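Local coordinates for protein nicotinate phosphoribosyltransferase (Porphyromonas gingivalis, PDB 2IM5) that probably catalyses the ATP-dependent transfer of phosphoribosyl from 5-phosphoribosyl 1-diphosphate to nicotinate, giving nicotinate mononucleotide for NAD synthesis, at residues I4-L8 against L60-E66; E31-R37 against N346-W352; L191-S195 against L205-G209; Y364-L368 against G377-I382. One frame throughout, in Å; residues are numbered along the deposited sequence.

Interaction 2, the most extensive of the four, is regular antiparallel strand pairing that brings the N-terminal part of the chain against residues more than 300 positions later. Interaction 3 also joins strands, but in parallel and with two backbone hydrogen bonds, at an outermost strand of the parallel sheet. Interactions 1 and 4 instead set a non-helical segment against the start of a helix. Interaction 1 is buried, the other three partly buried; it adds a direct S6-E66 hydrogen bond and a water to its leucine and isoleucine packing, whereas in interaction 4 the polar links between the segments are waters. Interactions 2 and 4 touch through W352, whereas 1 and 4 lie about 35 Å apart, centre to centre.

Interaction 1 of 4, residues I4-L8 against L60-E66; sequences IRSIL and LSLTRDE
At the apolar centre, L60 and I7 face each other with CA atoms 5.7 Å apart. L60 (chi1 m, chi2 t) sends CD1 to 3.6 Å from I4 CG2, while its CD2 lies 3.3 Å from I4 O and 3.4 Å from R5 O, so the leucine packs against backbone as well as side chain. I7 (t, t) places CG2 3.6 Å from L62 CD1, and L8 (m, t) adds CD2 at 3.9 Å from the same L62 CD1; L8 CD1 reaches E66 CB at 3.6 Å. The segment 4-8 is irregular, and 60-66 runs extended through L62 before turning into helix at R64. At the polar edge S6 OG donates to E66 OE2 (2.5 Å) and accepts from L8 N (2.9 Å), the latter an ST turn. A capping box starts the helix: T63, the N-cap, accepts from E66 N at OG1 (3.1 Å), and T63 N donates to E66 OE1 (3.0 Å). One water accepts from I7 N (3.0 Å) and donates to S61 O and to E66 OE1 (both 2.6 Å). The capping glutamate thus also ties the N-terminal segment to the helix start. Helix 64-73 covers L8 and L62 through L70, and helix 197-203 meets S6, L8 and E66 with V197, H198 and H201.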
loop_
_atom_site.group_PDB
_atom_site.type_symbol
_atom_site.label_atom_id
_atom_site.label_comp_id
_atom_site.label_asym_id
_atom_site.label_seq_id
_atom_site.Cartn_x
_atom_site.Cartn_y
_atom_site.Cartn_z
ATOM N N ILE A 4 15.523 -5.757 -8.697
ATOM C CA ILE A 4 14.437 -4.998 -9.318
ATOM C C ILE A 4 14.839 -4.756 -10.775
ATOM O O ILE A 4 15.812 -4.057 -11.050
ATOM C CB ILE A 4 14.209 -3.633 -8.617
ATOM C CG1 ILE A 4 13.884 -3.840 -7.134
ATOM C CG2 ILE A 4 13.077 -2.880 -9.305
ATOM C CD1 ILE A 4 12.597 -4.626 -6.863
ATOM N N ARG A 5 14.085 -5.338 -11.703
ATOM C CA ARG A 5 14.390 -5.206 -13.123
ATOM C C ARG A 5 13.504 -4.238 -13.886
ATOM O O ARG A 5 13.877 -3.765 -14.962
ATOM C CB ARG A 5 14.323 -6.579 -13.803
ATOM C CG ARG A 5 15.371 -7.576 -13.313
ATOM C CD ARG A 5 16.755 -6.936 -13.334
ATOM N NE ARG A 5 17.831 -7.899 -13.112
ATOM C CZ ARG A 5 18.207 -8.813 -13.999
ATOM N NH1 ARG A 5 17.590 -8.894 -15.175
ATOM N NH2 ARG A 5 19.201 -9.646 -13.713
ATOM N N SER A 6 12.328 -3.947 -13.346
ATOM C CA SER A 6 11.412 -3.028 -14.011
ATOM C C SER A 6 11.035 -1.827 -13.159
ATOM O O SER A 6 10.793 -1.946 -11.956
ATOM C CB SER A 6 10.133 -3.757 -14.417
ATOM O OG SER A 6 9.157 -2.820 -14.853
ATOM N N ILE A 7 10.962 -0.665 -13.790
ATOM C CA ILE A 7 10.591 0.530 -13.059
ATOM C C ILE A 7 9.110 0.437 -12.669
ATOM O O ILE A 7 8.634 1.203 -11.842
ATOM C CB ILE A 7 10.880 1.797 -13.905
ATOM C CG1 ILE A 7 11.102 2.991 -12.979
ATOM C CG2 ILE A 7 9.735 2.075 -14.864
ATOM C CD1 ILE A 7 11.810 4.155 -13.654
ATOM N N LEU A 8 8.391 -0.520 -13.260
ATOM C CA LEU A 8 6.976 -0.722 -12.951
ATOM C C LEU A 8 6.784 -1.796 -11.883
ATOM O O LEU A 8 5.655 -2.081 -11.479
ATOM C CB LEU A 8 6.188 -1.117 -14.203
ATOM C CG LEU A 8 6.107 -0.141 -15.374
ATOM C CD1 LEU A 8 5.078 -0.662 -16.372
ATOM C CD2 LEU A 8 5.721 1.254 -14.880
ATOM N N LEU A 60 17.485 1.575 -13.740
ATOM C CA LEU A 60 16.128 1.346 -14.223
ATOM C C LEU A 60 15.590 2.511 -15.051
ATOM O O LEU A 60 15.850 3.680 -14.757
ATOM C CB LEU A 60 15.183 1.098 -13.047
ATOM C CG LEU A 60 15.459 -0.116 -12.154
ATOM C CD1 LEU A 60 14.583 -0.053 -10.925
ATOM C CD2 LEU A 60 15.214 -1.398 -12.934
ATOM N N SER A 61 14.845 2.185 -16.101
ATOM C CA SER A 61 14.237 3.206 -16.939
ATOM C C SER A 61 13.027 2.605 -17.637
ATOM O O SER A 61 13.018 1.429 -17.998
ATOM C CB SER A 61 15.229 3.760 -17.967
ATOM O OG SER A 61 15.571 2.787 -18.926
ATOM N N LEU A 62 12.002 3.425 -17.805
ATOM C CA LEU A 62 10.759 3.007 -18.436
ATOM C C LEU A 62 11.015 2.562 -19.873
ATOM O O LEU A 62 11.651 3.284 -20.644
ATOM C CB LEU A 62 9.774 4.181 -18.420
ATOM C CG LEU A 62 8.320 3.906 -18.792
ATOM C CD1 LEU A 62 7.662 3.048 -17.706
ATOM C CD2 LEU A 62 7.591 5.241 -18.955
ATOM N N THR A 63 10.536 1.377 -20.236
ATOM C CA THR A 63 10.722 0.904 -21.603
ATOM C C THR A 63 9.598 1.481 -22.457
ATOM O O THR A 63 8.639 2.056 -21.935
ATOM C CB THR A 63 10.663 -0.638 -21.708
ATOM O OG1 THR A 63 9.328 -1.082 -21.456
ATOM C CG2 THR A 63 11.604 -1.286 -20.706
ATOM N N ARG A 64 9.715 1.324 -23.770
ATOM C CA ARG A 64 8.694 1.821 -24.681
ATOM C C ARG A 64 7.370 1.075 -24.473
ATOM O O ARG A 64 6.302 1.684 -24.469
ATOM C CB ARG A 64 9.170 1.671 -26.128
ATOM C CG ARG A 64 8.353 2.464 -27.142
ATOM C CD ARG A 64 8.129 3.910 -26.677
ATOM N NE ARG A 64 9.317 4.473 -26.031
ATOM C CZ ARG A 64 9.397 5.711 -25.542
ATOM N NH1 ARG A 64 8.355 6.535 -25.623
ATOM N NH2 ARG A 64 10.519 6.123 -24.960
ATOM N N ASP A 65 7.436 -0.239 -24.288
ATOM C CA ASP A 65 6.219 -1.014 -24.073
ATOM C C ASP A 65 5.550 -0.641 -22.760
ATOM O O ASP A 65 4.322 -0.591 -22.681
ATOM C CB ASP A 65 6.505 -2.521 -24.069
ATOM C CG ASP A 65 6.816 -3.061 -25.449
ATOM O OD1 ASP A 65 6.360 -2.454 -26.446
ATOM O OD2 ASP A 65 7.505 -4.104 -25.537
ATOM N N GLU A 66 6.353 -0.388 -21.730
ATOM C CA GLU A 66 5.795 -0.021 -20.434
ATOM C C GLU A 66 5.102 1.329 -20.532
ATOM O O GLU A 66 4.035 1.525 -19.961
ATOM C CB GLU A 66 6.887 0.009 -19.367
ATOM C CG GLU A 66 7.524 -1.355 -19.146
ATOM C CD GLU A 66 8.608 -1.336 -18.084
ATOM O OE1 GLU A 66 9.399 -0.366 -18.048
ATOM O OE2 GLU A 66 8.671 -2.304 -17.298
HETATM O O HOH W 1 11.613 -0.358 -16.664
#

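Interaction 2 of 4, residues E31-R37 against N346-W352; sequences EFRFIDR and NIVMKLW
Strands 31-36 and 347-352 run antiparallel, their axes 4.4 Å apart at closest and 152° between directions. E31 O accepts from W352 N (2.8 Å). F32, non-hydrogen-bonded opposite L351 (CA-CA 4.3 Å), has L351 CD1 over its ring, 4.1 Å from the centroid. R33 pairs with K350 through R33 N to K350 O (2.8 Å) and K350 N to R33 O (3.1 Å). Its extended side chain (chi1 m, then t, t) lays the guanidinium flat on W352, centres 3.8 Å apart and planes at 11°, while R33 NE forms a salt bridge with E31 OE1 (2.6 Å). F34 (chi1 t) opposes M349 and brings CZ to 3.5 Å from I347 CG2. I35 and V348 exchange I35 N to V348 O (2.7 Å) and V348 N to I35 O (3.0 Å). D36 sits opposite I347, its OD2 bound to Q40 N. R37 N donates to N346 O (2.9 Å); R37 NE and NH2 each reach N346 OD1 at 3.1 Å. F32, F34, I347 and M349 share the face covered by helices 113-116 and 120-134. Strand 29-36 of the N-terminal family region thus joins late strand 347-355 in one antiparallel sheet, consistent with the sheet domain accompanying the barrel in NAPRTases.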
loop_
_atom_site.group_PDB
_atom_site.type_symbol
_atom_site.label_atom_id
_atom_site.label_comp_id
_atom_site.label_asym_id
_atom_site.label_seq_id
_atom_site.Cartn_x
_atom_site.Cartn_y
_atom_site.Cartn_z
ATOM N N GLU A 31 10.568 12.145 4.769
ATOM C CA GLU A 31 11.558 11.163 5.176
ATOM C C GLU A 31 10.834 9.871 5.512
ATOM O O GLU A 31 9.962 9.846 6.391
ATOM C CB GLU A 31 12.352 11.587 6.415
ATOM C CG GLU A 31 13.361 10.490 6.808
ATOM C CD GLU A 31 14.104 10.758 8.116
ATOM O OE1 GLU A 31 13.457 10.811 9.189
ATOM O OE2 GLU A 31 15.343 10.910 8.064
ATOM N N PHE A 32 11.191 8.804 4.806
ATOM C CA PHE A 32 10.608 7.498 5.045
ATOM C C PHE A 32 11.593 6.706 5.901
ATOM O O PHE A 32 12.810 6.770 5.687
ATOM C CB PHE A 32 10.370 6.771 3.717
ATOM C CG PHE A 32 9.142 7.237 2.979
ATOM C CD1 PHE A 32 7.943 6.524 3.072
ATOM C CD2 PHE A 32 9.170 8.399 2.216
ATOM C CE1 PHE A 32 6.794 6.965 2.415
ATOM C CE2 PHE A 32 8.026 8.850 1.557
ATOM C CZ PHE A 32 6.835 8.130 1.657
ATOM N N ARG A 33 11.073 5.973 6.874
ATOM C CA ARG A 33 11.929 5.172 7.733
ATOM C C ARG A 33 11.532 3.706 7.732
ATOM O O ARG A 33 10.367 3.362 7.907
ATOM C CB ARG A 33 11.907 5.700 9.168
ATOM C CG ARG A 33 12.546 7.067 9.309
ATOM C CD ARG A 33 12.675 7.470 10.764
ATOM N NE ARG A 33 13.186 8.829 10.888
ATOM C CZ ARG A 33 13.438 9.433 12.042
ATOM N NH1 ARG A 33 13.234 8.795 13.189
ATOM N NH2 ARG A 33 13.878 10.683 12.046
ATOM N N PHE A 34 12.522 2.850 7.516
ATOM C CA PHE A 34 12.326 1.409 7.516
ATOM C C PHE A 34 12.175 0.968 8.965
ATOM O O PHE A 34 12.872 1.467 9.841
ATOM C CB PHE A 34 13.549 0.727 6.903
ATOM C CG PHE A 34 13.587 -0.760 7.111
ATOM C CD1 PHE A 34 12.920 -1.616 6.241
ATOM C CD2 PHE A 34 14.292 -1.306 8.182
ATOM C CE1 PHE A 34 12.955 -2.998 6.432
ATOM C CE2 PHE A 34 14.331 -2.682 8.382
ATOM C CZ PHE A 34 13.660 -3.530 7.501
ATOM N N ILE A 35 11.263 0.039 9.217
ATOM C CA ILE A 35 11.066 -0.461 10.569
ATOM C C ILE A 35 10.890 -1.978 10.549
ATOM O O ILE A 35 9.965 -2.502 9.923
ATOM C CB ILE A 35 9.798 0.131 11.244
ATOM C CG1 ILE A 35 9.800 1.659 11.174
ATOM C CG2 ILE A 35 9.731 -0.331 12.696
ATOM C CD1 ILE A 35 10.935 2.309 11.934
ATOM N N ASP A 36 11.796 -2.687 11.211
ATOM C CA ASP A 36 11.672 -4.136 11.314
ATOM C C ASP A 36 10.985 -4.340 12.654
ATOM O O ASP A 36 11.622 -4.265 13.704
ATOM C CB ASP A 36 13.033 -4.813 11.317
ATOM C CG ASP A 36 12.950 -6.284 11.711
ATOM O OD1 ASP A 36 11.830 -6.855 11.709
ATOM O OD2 ASP A 36 14.010 -6.871 12.019
ATOM N N ARG A 37 9.684 -4.588 12.608
ATOM C CA ARG A 37 8.900 -4.749 13.816
ATOM C C ARG A 37 9.215 -5.987 14.644
ATOM O O ARG A 37 8.659 -6.174 15.724
ATOM C CB ARG A 37 7.415 -4.665 13.461
ATOM C CG ARG A 37 7.079 -3.316 12.822
ATOM C CD ARG A 37 5.597 -3.062 12.641
ATOM N NE ARG A 37 4.993 -3.945 11.647
ATOM C CZ ARG A 37 3.800 -3.739 11.099
ATOM N NH1 ARG A 37 3.084 -2.676 11.445
ATOM N NH2 ARG A 37 3.320 -4.595 10.208
ATOM N N ASN A 346 8.378 -9.116 9.061
ATOM C CA ASN A 346 7.431 -8.137 9.569
ATOM C C ASN A 346 8.066 -6.759 9.432
ATOM O O ASN A 346 8.451 -6.135 10.425
ATOM C CB ASN A 346 7.098 -8.439 11.028
ATOM C CG ASN A 346 6.027 -7.523 11.577
ATOM O OD1 ASN A 346 5.226 -6.961 10.826
ATOM N ND2 ASN A 346 5.996 -7.376 12.895
ATOM N N ILE A 347 8.164 -6.295 8.189
ATOM C CA ILE A 347 8.781 -5.011 7.885
ATOM C C ILE A 347 7.880 -3.981 7.206
ATOM O O ILE A 347 6.963 -4.324 6.459
ATOM C CB ILE A 347 10.010 -5.219 6.979
ATOM C CG1 ILE A 347 9.608 -6.033 5.743
ATOM C CG2 ILE A 347 11.114 -5.926 7.751
ATOM C CD1 ILE A 347 10.736 -6.233 4.750
ATOM N N VAL A 348 8.169 -2.712 7.468
ATOM C CA VAL A 348 7.437 -1.603 6.869
ATOM C C VAL A 348 8.407 -0.449 6.658
ATOM O O VAL A 348 9.517 -0.452 7.191
ATOM C CB VAL A 348 6.269 -1.103 7.771
ATOM C CG1 VAL A 348 5.224 -2.186 7.924
ATOM C CG2 VAL A 348 6.794 -0.675 9.146
ATOM N N MET A 349 7.994 0.521 5.850
ATOM C CA MET A 349 8.801 1.710 5.598
ATOM C C MET A 349 7.765 2.819 5.496
ATOM O O MET A 349 7.086 2.956 4.473
ATOM C CB MET A 349 9.608 1.572 4.298
ATOM C CG MET A 349 10.766 2.559 4.216
ATOM S SD MET A 349 11.960 2.230 2.916
ATOM C CE MET A 349 13.094 3.597 3.190
ATOM N N LYS A 350 7.632 3.593 6.570
ATOM C CA LYS A 350 6.633 4.648 6.627
ATOM C C LYS A 350 7.127 6.083 6.577
ATOM O O LYS A 350 8.267 6.379 6.944
ATOM C CB LYS A 350 5.792 4.474 7.892
ATOM C CG LYS A 350 5.161 3.100 8.044
ATOM C CD LYS A 350 4.305 2.750 6.836
ATOM C CE LYS A 350 3.634 1.393 7.002
ATOM N NZ LYS A 350 2.941 0.959 5.757
ATOM N N LEU A 351 6.242 6.970 6.126
ATOM C CA LEU A 351 6.545 8.392 6.075
ATOM C C LEU A 351 6.617 8.794 7.539
ATOM O O LEU A 351 5.627 8.706 8.260
ATOM C CB LEU A 351 5.418 9.160 5.376
ATOM C CG LEU A 351 5.629 10.675 5.299
ATOM C CD1 LEU A 351 6.912 10.968 4.534
ATOM C CD2 LEU A 351 4.426 11.335 4.625
ATOM N N TRP A 352 7.787 9.224 7.976
ATOM C CA TRP A 352 7.991 9.601 9.368
ATOM C C TRP A 352 7.818 11.092 9.648
ATOM O O TRP A 352 7.390 11.480 10.732
ATOM C CB TRP A 352 9.384 9.155 9.814
ATOM C CG TRP A 352 9.563 9.197 11.294
ATOM C CD1 TRP A 352 10.181 10.171 12.023
ATOM C CD2 TRP A 352 9.070 8.239 12.234
ATOM N NE1 TRP A 352 10.099 9.878 13.368
ATOM C CE2 TRP A 352 9.423 8.697 13.522
ATOM C CE3 TRP A 352 8.360 7.034 12.110
ATOM C CZ2 TRP A 352 9.091 7.994 14.685
ATOM C CZ3 TRP A 352 8.029 6.331 13.262
ATOM C CH2 TRP A 352 8.397 6.815 14.536
#

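Interaction 3 of 4, residues L191-S195 against L205-G209; sequences LFGTS and LRVSG
Strand 191-194, helix 197-203 and the short, weakly bonded strand 206-207 form a beta-alpha-beta unit, with parallel pairing at one border of the sheet of this TIM-barrel-like family. The segments diverge, CA 191 to 195 and CA 205 to 208 pointing 61° apart. The CA pairs G193-R206 (4.6 Å), T194-V207 (5.1 Å) and S195-S208 (4.8 Å) set the register. Two backbone hydrogen bonds hold it: T194 N to R206 O (3.0 Å) and S208 N to T194 O (2.8 Å), so T194 bonds to the residues before and after V207. CA-H...O contacts supplement them, from G193 CA to R206 O (3.2 Å), V207 CA to T194 O (3.2 Å) and S195 CA to S208 O (3.1 Å). At G193 (phi/psi 172/-162) a side chain would collide with R206 O, so the close approach depends on glycine. Apolar packing is small: L191 CD2 meets L205 CD2 at 3.9 Å, beside K184 of helix 173-186, while T194 and V207 both pack on A200 of the connecting helix. S208 OG and S195 OG find their hydrogen-bond partners in S163 and D11. On the exposed side R206 (chi1 m, chi2 t, chi3 m) folds over F192 (chi1 t) in an off-centre cation-pi contact, CZ lying 4.5 Å from the ring centroid. A water bridges the same two residues, donating to F192 O (2.7 Å) and accepting from R206 N (2.9 Å).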
loop_
_atom_site.group_PDB
_atom_site.type_symbol
_atom_site.label_atom_id
_atom_site.label_comp_id
_atom_site.label_asym_id
_atom_site.label_seq_id
_atom_site.Cartn_x
_atom_site.Cartn_y
_atom_site.Cartn_z
ATOM N N LEU A 191 -10.627 -12.906 -9.761
ATOM C CA LEU A 191 -9.397 -12.122 -9.697
ATOM C C LEU A 191 -9.627 -10.759 -10.349
ATOM O O LEU A 191 -9.705 -10.654 -11.567
ATOM C CB LEU A 191 -8.259 -12.846 -10.426
ATOM C CG LEU A 191 -6.936 -12.077 -10.537
ATOM C CD1 LEU A 191 -6.359 -11.872 -9.142
ATOM C CD2 LEU A 191 -5.948 -12.845 -11.430
ATOM N N PHE A 192 -9.735 -9.714 -9.540
ATOM C CA PHE A 192 -9.954 -8.381 -10.080
ATOM C C PHE A 192 -8.697 -7.863 -10.776
ATOM O O PHE A 192 -8.750 -7.363 -11.904
ATOM C CB PHE A 192 -10.353 -7.413 -8.969
ATOM C CG PHE A 192 -10.582 -6.012 -9.453
ATOM C CD1 PHE A 192 -11.728 -5.691 -10.173
ATOM C CD2 PHE A 192 -9.625 -5.024 -9.240
ATOM C CE1 PHE A 192 -11.913 -4.407 -10.676
ATOM C CE2 PHE A 192 -9.800 -3.736 -9.740
ATOM C CZ PHE A 192 -10.948 -3.429 -10.461
ATOM N N GLY A 193 -7.562 -7.981 -10.094
ATOM C CA GLY A 193 -6.313 -7.513 -10.663
ATOM C C GLY A 193 -5.194 -7.573 -9.644
ATOM O O GLY A 193 -5.306 -8.271 -8.637
ATOM N N THR A 194 -4.115 -6.846 -9.903
ATOM C CA THR A 194 -2.978 -6.828 -8.994
ATOM C C THR A 194 -2.457 -5.412 -8.779
ATOM O O THR A 194 -2.602 -4.537 -9.638
ATOM C CB THR A 194 -1.818 -7.684 -9.527
ATOM O OG1 THR A 194 -0.707 -7.607 -8.620
ATOM C CG2 THR A 194 -1.382 -7.183 -10.891
ATOM N N SER A 195 -1.847 -5.206 -7.620
ATOM C CA SER A 195 -1.297 -3.916 -7.271
ATOM C C SER A 195 0.046 -3.719 -7.965
ATOM O O SER A 195 0.462 -2.584 -8.217
ATOM C CB SER A 195 -1.140 -3.824 -5.754
ATOM O OG SER A 195 -0.653 -2.554 -5.377
ATOM N N LEU A 205 -3.355 -8.134 -16.717
ATOM C CA LEU A 205 -4.369 -7.979 -15.688
ATOM C C LEU A 205 -4.598 -6.496 -15.414
ATOM O O LEU A 205 -3.789 -5.656 -15.797
ATOM C CB LEU A 205 -3.904 -8.656 -14.394
ATOM C CG LEU A 205 -3.630 -10.163 -14.434
ATOM C CD1 LEU A 205 -2.997 -10.588 -13.109
ATOM C CD2 LEU A 205 -4.933 -10.930 -14.683
ATOM N N ARG A 206 -5.707 -6.184 -14.752
ATOM C CA ARG A 206 -6.012 -4.810 -14.379
ATOM C C ARG A 206 -5.125 -4.465 -13.180
ATOM O O ARG A 206 -4.747 -5.355 -12.411
ATOM C CB ARG A 206 -7.471 -4.676 -13.930
ATOM C CG ARG A 206 -8.519 -4.763 -15.026
ATOM C CD ARG A 206 -9.904 -4.466 -14.451
ATOM N NE ARG A 206 -10.394 -5.552 -13.605
ATOM C CZ ARG A 206 -11.056 -6.615 -14.056
ATOM N NH1 ARG A 206 -11.323 -6.739 -15.348
ATOM N NH2 ARG A 206 -11.440 -7.567 -13.219
ATOM N N VAL A 207 -4.780 -3.188 -13.024
ATOM C CA VAL A 207 -3.996 -2.790 -11.865
ATOM C C VAL A 207 -5.050 -2.502 -10.809
ATOM O O VAL A 207 -6.164 -2.104 -11.140
ATOM C CB VAL A 207 -3.150 -1.523 -12.113
ATOM C CG1 VAL A 207 -2.045 -1.830 -13.109
ATOM C CG2 VAL A 207 -4.030 -0.389 -12.614
ATOM N N SER A 208 -4.712 -2.702 -9.544
ATOM C CA SER A 208 -5.667 -2.481 -8.471
ATOM C C SER A 208 -5.000 -1.866 -7.249
ATOM O O SER A 208 -3.898 -2.260 -6.869
ATOM C CB SER A 208 -6.319 -3.819 -8.104
ATOM O OG SER A 208 -7.137 -3.719 -6.960
ATOM N N GLY A 209 -5.671 -0.898 -6.632
ATOM C CA GLY A 209 -5.113 -0.257 -5.453
ATOM C C GLY A 209 -5.913 0.955 -5.013
ATOM O O GLY A 209 -6.833 1.390 -5.705
HETATM O O HOH W 2 -7.401 -8.381 -14.052
#

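Interaction 4 of 4, residues Y364-L368 against G377-I382; sequences YCVKL and GEPEEI
The Y364 ring (chi1 m) lies across the E378 side chain, with E378 CB 4.1 Å from the ring centroid and over its face, a CH-pi contact, and E378 CG 3.8 Å from Y364 CD2. The chain is extended from Y364 to K367. Two residues on from the tyrosine, V366 (chi1 m) points at the helix start: its CG1 lies 3.4 Å from E381 CG and 3.9 Å from I382 CG1. L368 CD2 reaches I382 CG2 at 4.1 Å. E378 is the N-cap of helix 379-389, whose first turn is marked by I382 N to E378 O (2.9 Å); the C-terminal helix thus packs its start on the chain leaving edge strand 363-364. G377 (phi/psi 120/172) comes within 4.6 Å of V366, CA to CA, where a CB would clash with C365 O and V366 CG1. E381 OE2 bonds to Y225 OH. Two waters span the remaining polar gap, one accepting from Y364 N (2.8 Å) and donating to E381 OE1 (3.1 Å), the other donating to C365 O (2.7 Å) and accepting from E378 N (2.9 Å).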
loop_
_atom_site.group_PDB
_atom_site.type_symbol
_atom_site.label_atom_id
_atom_site.label_comp_id
_atom_site.label_asym_id
_atom_site.label_seq_id
_atom_site.Cartn_x
_atom_site.Cartn_y
_atom_site.Cartn_z
ATOM N N TYR A 364 6.155 15.837 12.177
ATOM C CA TYR A 364 6.054 14.389 12.323
ATOM C C TYR A 364 4.697 13.876 11.879
ATOM O O TYR A 364 3.684 14.547 12.071
ATOM C CB TYR A 364 6.277 13.968 13.773
ATOM C CG TYR A 364 7.706 14.098 14.220
ATOM C CD1 TYR A 364 8.732 13.479 13.503
ATOM C CD2 TYR A 364 8.041 14.837 15.357
ATOM C CE1 TYR A 364 10.062 13.590 13.900
ATOM C CE2 TYR A 364 9.373 14.956 15.769
ATOM C CZ TYR A 364 10.377 14.330 15.033
ATOM O OH TYR A 364 11.696 14.450 15.422
ATOM N N CYS A 365 4.694 12.682 11.288
ATOM C CA CYS A 365 3.467 12.043 10.830
ATOM C C CYS A 365 3.130 10.900 11.776
ATOM O O CYS A 365 4.020 10.222 12.284
ATOM C CB CYS A 365 3.642 11.474 9.415
ATOM S SG CYS A 365 4.021 12.689 8.122
ATOM N N VAL A 366 1.845 10.685 12.023
ATOM C CA VAL A 366 1.436 9.600 12.891
ATOM C C VAL A 366 0.275 8.852 12.262
ATOM O O VAL A 366 -0.356 9.331 11.320
ATOM C CB VAL A 366 1.006 10.103 14.294
ATOM C CG1 VAL A 366 2.123 10.904 14.929
ATOM C CG2 VAL A 366 -0.245 10.938 14.191
ATOM N N LYS A 367 0.012 7.663 12.788
ATOM C CA LYS A 367 -1.083 6.822 12.324
ATOM C C LYS A 367 -1.639 6.141 13.562
ATOM O O LYS A 367 -0.878 5.615 14.369
ATOM C CB LYS A 367 -0.578 5.770 11.337
ATOM C CG LYS A 367 -1.663 4.805 10.901
ATOM C CD LYS A 367 -1.102 3.706 10.032
ATOM C CE LYS A 367 -2.107 2.575 9.888
ATOM N NZ LYS A 367 -1.508 1.423 9.155
ATOM N N LEU A 368 -2.959 6.150 13.716
ATOM C CA LEU A 368 -3.575 5.552 14.890
ATOM C C LEU A 368 -4.180 4.156 14.708
ATOM O O LEU A 368 -4.071 3.315 15.603
ATOM C CB LEU A 368 -4.629 6.507 15.443
ATOM C CG LEU A 368 -4.135 7.925 15.771
ATOM C CD1 LEU A 368 -5.280 8.734 16.370
ATOM C CD2 LEU A 368 -2.962 7.864 16.745
ATOM N N GLY A 377 4.568 6.263 15.047
ATOM C CA GLY A 377 5.035 7.629 14.943
ATOM C C GLY A 377 5.592 8.158 16.250
ATOM O O GLY A 377 5.500 7.506 17.292
ATOM N N GLU A 378 6.178 9.346 16.186
ATOM C CA GLU A 378 6.748 9.993 17.353
ATOM C C GLU A 378 5.696 10.041 18.467
ATOM O O GLU A 378 4.606 10.589 18.285
ATOM C CB GLU A 378 7.197 11.406 16.971
ATOM C CG GLU A 378 7.929 12.161 18.066
ATOM C CD GLU A 378 9.121 11.390 18.601
ATOM O OE1 GLU A 378 9.886 10.825 17.785
ATOM O OE2 GLU A 378 9.293 11.355 19.841
ATOM N N PRO A 379 6.008 9.448 19.633
ATOM C CA PRO A 379 5.126 9.397 20.806
ATOM C C PRO A 379 4.497 10.741 21.174
ATOM O O PRO A 379 3.299 10.817 21.431
ATOM C CB PRO A 379 6.049 8.878 21.901
ATOM C CG PRO A 379 6.938 7.946 21.152
ATOM C CD PRO A 379 7.277 8.749 19.910
ATOM N N GLU A 380 5.310 11.790 21.210
ATOM C CA GLU A 380 4.826 13.125 21.539
ATOM C C GLU A 380 3.734 13.537 20.545
ATOM O O GLU A 380 2.703 14.086 20.934
ATOM C CB GLU A 380 5.987 14.125 21.473
ATOM C CG GLU A 380 5.660 15.536 21.970
ATOM C CD GLU A 380 5.624 15.639 23.495
ATOM O OE1 GLU A 380 5.495 16.782 24.008
ATOM O OE2 GLU A 380 5.727 14.583 24.174
ATOM N N GLU A 381 3.965 13.258 19.263
ATOM C CA GLU A 381 3.018 13.619 18.216
ATOM C C GLU A 381 1.742 12.792 18.307
ATOM O O GLU A 381 0.649 13.296 18.053
ATOM C CB GLU A 381 3.663 13.447 16.841
ATOM C CG GLU A 381 2.892 14.096 15.694
ATOM C CD GLU A 381 2.703 15.593 15.880
ATOM O OE1 GLU A 381 3.659 16.263 16.318
ATOM O OE2 GLU A 381 1.602 16.106 15.579
ATOM N N ILE A 382 1.877 11.521 18.670
ATOM C CA ILE A 382 0.715 10.646 18.800
ATOM C C ILE A 382 -0.238 11.179 19.868
ATOM O O ILE A 382 -1.459 11.200 19.674
ATOM C CB ILE A 382 1.129 9.210 19.184
ATOM C CG1 ILE A 382 1.847 8.541 18.011
ATOM C CG2 ILE A 382 -0.102 8.399 19.583
ATOM C CD1 ILE A 382 2.441 7.185 18.345
HETATM O O HOH W 3 5.858 17.392 14.444
HETATM O O HOH W 4 6.504 10.316 13.436
#